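PDB 3QLI: coenzyme A transferase from Yersinia pestis, which probably transfers coenzyme A from an acyl-CoA to a carboxylate such as acetate. Local coordinates for residues 103-108 against 119-124. Residues are numbered along the deposited sequence; the frame is centred on the assembly and turned at random.
Sequences AVERAL and KVVNYV
Glu105 and Val121, and Leu108 and Val120, are the nearest CA pairs, both at 6.8 Å, where the loop that follows helix 103-114 brings its two valines up to the Glu105-Leu108 side before moving off. No hydrogen bond joins the two segments; the CG2 methyls of the valines make the contact, against CB atoms, one leucine methyl and helix carbonyls. CG2 of Val121 sits 3.9 Å from CB of Leu108 and 4.0 Å from its CD1, the two side chains meeting at about a right angle. The same methyl lies 4.1 Å from the carbonyl O of Glu105, reached because CG2 stands anti to the carbonyl carbon of Val121, with CG1 taking the place anti to N (chi1 169°). CG2 of Val120 comes close to the buried carbonyl O of Leu108, at 3.2 Å. Helix and returning chain lie at the 94-98 edge of the parallel, Rossmann-like sheet of the N-terminal domain, and backbone hydrogen bonds tie Asn122 to Pro96 and Val124 to Ser98. Ala103 and Arg106, on this helix, belong to a coenzyme A site. Glu105 turns its carboxylate away from the valines: OE2 accepts hydrogen bonds from Tyr74 and Thr77, and OE1 takes the backbone N of Thr102.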
loop_
_atom_site.group_PDB
_atom_site.type_symbol
_atom_site.label_atom_id
_atom_site.label_comp_id
_atom_site.label_asym_id
_atom_site.label_seq_id
_atom_site.Cartn_x
_atom_site.Cartn_y
_atom_site.Cartn_z
ATOM N N ALA A 103 4.527 23.574 -3.578
ATOM C CA ALA A 103 4.114 24.972 -3.718
ATOM C C ALA A 103 4.466 25.533 -5.098
ATOM O O ALA A 103 3.660 26.235 -5.724
ATOM C CB ALA A 103 4.738 25.836 -2.611
ATOM N N VAL A 104 5.664 25.222 -5.581
ATOM C CA VAL A 104 6.097 25.711 -6.896
ATOM C C VAL A 104 5.162 25.253 -8.028
ATOM O O VAL A 104 4.767 26.052 -8.877
ATOM C CB VAL A 104 7.551 25.283 -7.206
ATOM C CG1 VAL A 104 7.931 25.652 -8.634
ATOM C CG2 VAL A 104 8.515 25.900 -6.194
ATOM N N GLU A 105 4.813 23.970 -8.043
ATOM C CA GLU A 105 3.924 23.435 -9.074
ATOM C C GLU A 105 2.476 23.904 -8.888
ATOM O O GLU A 105 1.760 24.125 -9.860
ATOM C CB GLU A 105 3.970 21.903 -9.098
ATOM C CG GLU A 105 5.270 21.322 -9.598
ATOM C CD GLU A 105 6.378 21.367 -8.556
ATOM O OE1 GLU A 105 6.081 21.430 -7.344
ATOM O OE2 GLU A 105 7.560 21.328 -8.959
ATOM N N ARG A 106 2.033 24.015 -7.641
ATOM C CA ARG A 106 0.706 24.570 -7.386
ATOM C C ARG A 106 0.563 25.957 -8.027
ATOM O O ARG A 106 -0.440 26.239 -8.688
ATOM C CB ARG A 106 0.410 24.626 -5.886
ATOM C CG ARG A 106 0.141 23.261 -5.279
ATOM C CD ARG A 106 -0.557 23.363 -3.917
ATOM N NE ARG A 106 0.287 23.990 -2.908
ATOM C CZ ARG A 106 1.140 23.340 -2.120
ATOM N NH1 ARG A 106 1.286 22.023 -2.215
ATOM N NH2 ARG A 106 1.853 24.014 -1.232
ATOM N N ALA A 107 1.568 26.812 -7.848
ATOM C CA ALA A 107 1.559 28.142 -8.473
ATOM C C ALA A 107 1.496 28.070 -10.008
ATOM O O ALA A 107 0.737 28.795 -10.654
ATOM C CB ALA A 107 2.774 28.956 -8.022
ATOM N N LEU A 108 2.295 27.190 -10.599
ATOM C CA LEU A 108 2.265 27.008 -12.045
ATOM C C LEU A 108 0.905 26.505 -12.509
ATOM O O LEU A 108 0.368 26.987 -13.514
ATOM C CB LEU A 108 3.333 26.002 -12.477
ATOM C CG LEU A 108 4.798 26.397 -12.315
ATOM C CD1 LEU A 108 5.693 25.196 -12.602
ATOM C CD2 LEU A 108 5.129 27.560 -13.245
ATOM N N LYS A 119 -2.650 23.309 -19.468
ATOM C CA LYS A 119 -2.003 22.304 -18.636
ATOM C C LYS A 119 -0.521 22.608 -18.769
ATOM O O LYS A 119 0.015 22.613 -19.875
ATOM C CB LYS A 119 -2.310 20.891 -19.126
ATOM C CG LYS A 119 -1.798 19.801 -18.199
ATOM C CD LYS A 119 -2.173 18.419 -18.701
ATOM C CE LYS A 119 -2.769 17.574 -17.590
ATOM N NZ LYS A 119 -1.796 17.328 -16.493
ATOM N N VAL A 120 0.140 22.884 -17.652
ATOM C CA VAL A 120 1.535 23.316 -17.700
ATOM C C VAL A 120 2.441 22.466 -16.803
ATOM O O VAL A 120 3.665 22.552 -16.892
ATOM C CB VAL A 120 1.667 24.807 -17.338
ATOM C CG1 VAL A 120 0.948 25.657 -18.383
ATOM C CG2 VAL A 120 1.085 25.069 -15.958
ATOM N N VAL A 121 1.829 21.655 -15.949
ATOM C CA VAL A 121 2.546 20.659 -15.166
ATOM C C VAL A 121 1.998 19.286 -15.520
ATOM O O VAL A 121 0.786 19.083 -15.562
ATOM C CB VAL A 121 2.385 20.898 -13.656
ATOM C CG1 VAL A 121 2.901 19.694 -12.848
ATOM C CG2 VAL A 121 3.067 22.214 -13.236
ATOM N N ASN A 122 2.890 18.345 -15.804
ATOM C CA ASN A 122 2.455 17.003 -16.141
ATOM C C ASN A 122 2.832 16.014 -15.055
ATOM O O ASN A 122 3.884 15.379 -15.108
ATOM C CB ASN A 122 3.031 16.564 -17.483
ATOM C CG ASN A 122 2.013 15.828 -18.330
ATOM O OD1 ASN A 122 1.341 14.899 -17.860
ATOM N ND2 ASN A 122 1.860 16.265 -19.570
ATOM N N TYR A 123 1.969 15.904 -14.058
ATOM C CA TYR A 123 2.190 14.980 -12.956
ATOM C C TYR A 123 2.395 13.549 -13.449
ATOM O O TYR A 123 1.622 13.050 -14.262
ATOM C CB TYR A 123 0.999 15.036 -11.993
ATOM C CG TYR A 123 1.064 14.050 -10.843
ATOM C CD1 TYR A 123 2.045 14.153 -9.861
ATOM C CD2 TYR A 123 0.128 13.038 -10.728
ATOM C CE1 TYR A 123 2.103 13.249 -8.803
ATOM C CE2 TYR A 123 0.170 12.130 -9.673
ATOM C CZ TYR A 123 1.154 12.245 -8.716
ATOM O OH TYR A 123 1.184 11.349 -7.673
ATOM N N VAL A 124 3.440 12.897 -12.938
ATOM C CA VAL A 124 3.723 11.495 -13.241
ATOM C C VAL A 124 3.439 10.691 -11.979
ATOM O O VAL A 124 4.192 10.769 -11.009
ATOM C CB VAL A 124 5.202 11.300 -13.634
ATOM C CG1 VAL A 124 5.494 9.827 -13.960
ATOM C CG2 VAL A 124 5.567 12.213 -14.811
#